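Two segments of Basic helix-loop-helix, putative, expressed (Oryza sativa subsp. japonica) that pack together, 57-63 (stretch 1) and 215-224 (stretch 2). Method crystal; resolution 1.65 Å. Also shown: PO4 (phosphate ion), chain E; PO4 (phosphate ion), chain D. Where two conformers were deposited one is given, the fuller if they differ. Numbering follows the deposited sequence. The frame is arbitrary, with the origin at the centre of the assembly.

Stretch 1 57-63: DIIVDAV
Stretch 2, residues 215-224: LHEAYTSLFE

How are the two backbones laid against each other? Both stretches are helical throughout, with phi near -65° and psi near -43°, and each is closed by i to i+4 hydrogen bonds such as Ala62 N to Ile58 O (2.9 Å) and Phe223 N to Tyr219 O (2.9 Å). They run in the same general direction, their axes crossing at -38° with a closest approach of 9.5 Å. The register is fixed by CA of Ile58 lying 6.1 Å from CA of His216 and, one turn on, CA of Ala62 lying 6.3 Å from CA of Thr220. Packing buries 456 Å² in total, with no direct hydrogen bond between the stretches.

What do Leu215 and His216 offer at the start of stretch 2? Leu215 (chi1 t, chi2 p) points toward stretch 1 and sets CD2 4.0 Å from CD1 of Ile58. Ile58, in the m, t rotamer, is buried and suits this place because its branches meet several partners. The CA-to-CB bond of His216 points sideways, but chi1 of -93° and chi2 of -74° bring its ring nearer, so that CG2 of Ile58 sits 3.9 Å from the ring centroid, 6° off the normal, in a CH-pi contact. At the ring edge, CB of Asp61 is 4.1 Å from His216 CE1, while NE2 of His216 donates a 2.7 Å hydrogen bond to O3 of the chain E phosphate; the polar rim of the imidazole thus serves an ion while its face serves an aliphatic chain.

Why does Tyr219 fit the middle? One turn after Leu215, it points toward stretch 1 with chi1 m (-82°) and chi2 -65°. Its CB lies 3.7 Å from CB of Ala62, whose small side chain accompanies this close backbone approach. The ring reaches back along stretch 1: CD2 of Tyr219 is 4.2 Å from Ile58 CG2, and CZ of Tyr219 is 3.5 Å from CG1 of Ile59 (m, t). The buried hydroxyl is hydrogen-bonded elsewhere in the structure.

How is the C-terminal end closed? Thr220 (chi1 m) is exposed, and its OG1 donates to O2 of the chain D phosphate at 2.7 Å. A water bridges the helices, donating to Ala62 O at 2.8 Å and to Thr220 OG1 at 3.2 Å. Phe223 (chi1 m, chi2 -27°) then points toward stretch 1, its CE2 3.9 Å from CB of Ala62 and its CZ 3.9 Å from CG2 of Val63 (chi1 t), an apolar ring among buried aliphatic groups.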

# COMPACT_ATOMS: atom_id res chain seq x y z
N ASP A 57 -11.49 9.35 -2.77
CA ASP A 57 -11.32 10.68 -2.29
C ASP A 57 -10.17 10.71 -1.27
O ASP A 57 -9.36 11.68 -1.23
CB ASP A 57 -12.58 11.16 -1.50
CG ASP A 57 -13.80 11.45 -2.38
OD1 ASP A 57 -13.68 11.65 -3.58
OD2 ASP A 57 -14.91 11.59 -1.77
N ILE A 58 -10.17 9.74 -0.37
CA ILE A 58 -9.17 9.70 0.70
C ILE A 58 -7.74 9.47 0.15
O ILE A 58 -6.80 10.14 0.57
CB ILE A 58 -9.56 8.65 1.75
CG1 ILE A 58 -10.77 9.17 2.50
CG2 ILE A 58 -8.42 8.36 2.73
CD1 ILE A 58 -11.41 8.15 3.39
N ILE A 59 -7.63 8.56 -0.82
CA ILE A 59 -6.31 8.31 -1.47
C ILE A 59 -5.75 9.61 -2.03
O ILE A 59 -4.59 9.99 -1.78
CB ILE A 59 -6.42 7.25 -2.62
CG1 ILE A 59 -6.65 5.84 -2.05
CG2 ILE A 59 -5.11 7.20 -3.42
CD1 ILE A 59 -7.17 4.84 -3.04
N VAL A 60 -6.54 10.30 -2.82
CA VAL A 60 -6.07 11.49 -3.50
C VAL A 60 -5.75 12.62 -2.53
O VAL A 60 -4.75 13.32 -2.67
CB VAL A 60 -7.06 11.92 -4.61
CG1 VAL A 60 -6.76 13.28 -5.10
CG2 VAL A 60 -7.07 10.91 -5.76
N ASP A 61 -6.55 12.77 -1.49
CA ASP A 61 -6.21 13.75 -0.45
C ASP A 61 -4.95 13.41 0.31
O ASP A 61 -4.14 14.28 0.59
CB ASP A 61 -7.37 13.95 0.50
CG ASP A 61 -8.52 14.77 -0.16
OD1 ASP A 61 -8.32 15.45 -1.22
OD2 ASP A 61 -9.64 14.70 0.34
N ALA A 62 -4.76 12.13 0.66
CA ALA A 62 -3.55 11.71 1.41
C ALA A 62 -2.28 11.87 0.54
O ALA A 62 -1.23 12.26 1.02
CB ALA A 62 -3.66 10.24 1.85
N VAL A 63 -2.42 11.54 -0.73
CA VAL A 63 -1.30 11.70 -1.69
C VAL A 63 -0.95 13.18 -1.86
O VAL A 63 0.21 13.56 -1.77
CB VAL A 63 -1.67 11.06 -3.04
CG1 VAL A 63 -0.73 11.53 -4.12
CG2 VAL A 63 -1.67 9.53 -2.91
N LEU A 215 -8.91 5.32 7.65
CA LEU A 215 -8.26 5.08 6.34
C LEU A 215 -7.29 6.23 6.03
O LEU A 215 -6.18 5.98 5.54
CB LEU A 215 -9.29 4.92 5.24
CG LEU A 215 -8.72 4.53 3.86
CD1 LEU A 215 -8.09 3.21 3.90
CD2 LEU A 215 -9.80 4.58 2.82
N HIS A 216 -7.67 7.49 6.33
CA HIS A 216 -6.74 8.65 6.23
C HIS A 216 -5.48 8.34 7.02
O HIS A 216 -4.37 8.52 6.53
CB HIS A 216 -7.38 9.93 6.80
CG HIS A 216 -8.07 10.79 5.79
ND1 HIS A 216 -7.38 11.55 4.88
CD2 HIS A 216 -9.40 11.09 5.61
CE1 HIS A 216 -8.25 12.22 4.12
NE2 HIS A 216 -9.48 11.95 4.54
N GLU A 217 -5.67 7.93 8.28
CA GLU A 217 -4.52 7.61 9.16
C GLU A 217 -3.64 6.48 8.59
O GLU A 217 -2.43 6.57 8.71
CB GLU A 217 -5.01 7.23 10.59
CG GLU A 217 -5.54 8.40 11.37
CD GLU A 217 -6.18 7.98 12.72
OE1 GLU A 217 -6.76 6.88 12.80
OE2 GLU A 217 -6.18 8.79 13.65
N ALA A 218 -4.25 5.45 8.02
CA ALA A 218 -3.51 4.33 7.42
C ALA A 218 -2.63 4.83 6.30
O ALA A 218 -1.43 4.52 6.23
CB ALA A 218 -4.45 3.25 6.89
N TYR A 219 -3.19 5.65 5.42
CA TYR A 219 -2.37 6.16 4.29
C TYR A 219 -1.27 7.10 4.77
O TYR A 219 -0.09 6.98 4.33
CB TYR A 219 -3.21 6.87 3.25
CG TYR A 219 -3.86 5.92 2.29
CD1 TYR A 219 -3.10 5.14 1.43
CD2 TYR A 219 -5.23 5.73 2.28
CE1 TYR A 219 -3.69 4.26 0.55
CE2 TYR A 219 -5.83 4.81 1.43
CZ TYR A 219 -5.07 4.08 0.53
OH TYR A 219 -5.59 3.12 -0.28
N THR A 220 -1.59 7.96 5.72
CA THR A 220 -0.53 8.90 6.23
C THR A 220 0.56 8.13 6.92
O THR A 220 1.75 8.40 6.68
CB THR A 220 -1.15 9.96 7.10
OG1 THR A 220 -2.02 10.73 6.25
CG2 THR A 220 -0.05 10.91 7.67
N SER A 221 0.20 7.06 7.64
CA SER A 221 1.16 6.26 8.33
C SER A 221 2.09 5.53 7.31
O SER A 221 3.33 5.47 7.48
CB SER A 221 0.44 5.22 9.23
OG SER A 221 1.40 4.38 9.86
N LEU A 222 1.48 4.96 6.30
CA LEU A 222 2.18 4.33 5.19
C LEU A 222 3.19 5.30 4.56
O LEU A 222 4.37 4.96 4.43
CB LEU A 222 1.22 3.87 4.15
CG LEU A 222 1.77 3.41 2.82
CD1 LEU A 222 2.78 2.26 2.99
CD2 LEU A 222 0.65 3.07 1.88
N PHE A 223 2.73 6.47 4.19
CA PHE A 223 3.57 7.40 3.48
C PHE A 223 4.65 7.93 4.35
O PHE A 223 5.79 8.09 3.90
CB PHE A 223 2.76 8.52 2.87
CG PHE A 223 1.74 8.08 1.81
CD1 PHE A 223 1.89 6.95 1.04
CD2 PHE A 223 0.58 8.82 1.64
CE1 PHE A 223 0.98 6.61 0.10
CE2 PHE A 223 -0.34 8.46 0.70
CZ PHE A 223 -0.17 7.35 -0.03
N GLU A 224 4.36 8.13 5.62
CA GLU A 224 5.41 8.58 6.59
C GLU A 224 6.47 7.50 6.83
O GLU A 224 7.69 7.81 6.90
CB GLU A 224 4.79 9.04 7.91
CG GLU A 224 4.10 10.36 7.84
CD GLU A 224 5.07 11.55 7.88
OE1 GLU A 224 6.20 11.40 8.38
OE2 GLU A 224 4.63 12.61 7.48
P PO4 E . -11.59 13.81 2.68
O1 PO4 E . -12.75 13.85 1.68
O2 PO4 E . -11.33 15.19 3.28
O3 PO4 E . -11.93 12.86 3.83
O4 PO4 E . -10.31 13.36 1.92
P PO4 D . -2.92 14.32 6.37
O1 PO4 D . -3.55 13.85 4.99
O2 PO4 D . -2.68 13.10 7.24
O3 PO4 D . -3.88 15.40 7.03
O4 PO4 D . -1.58 15.00 6.10
O HOH W 1 -0.50 11.87 3.71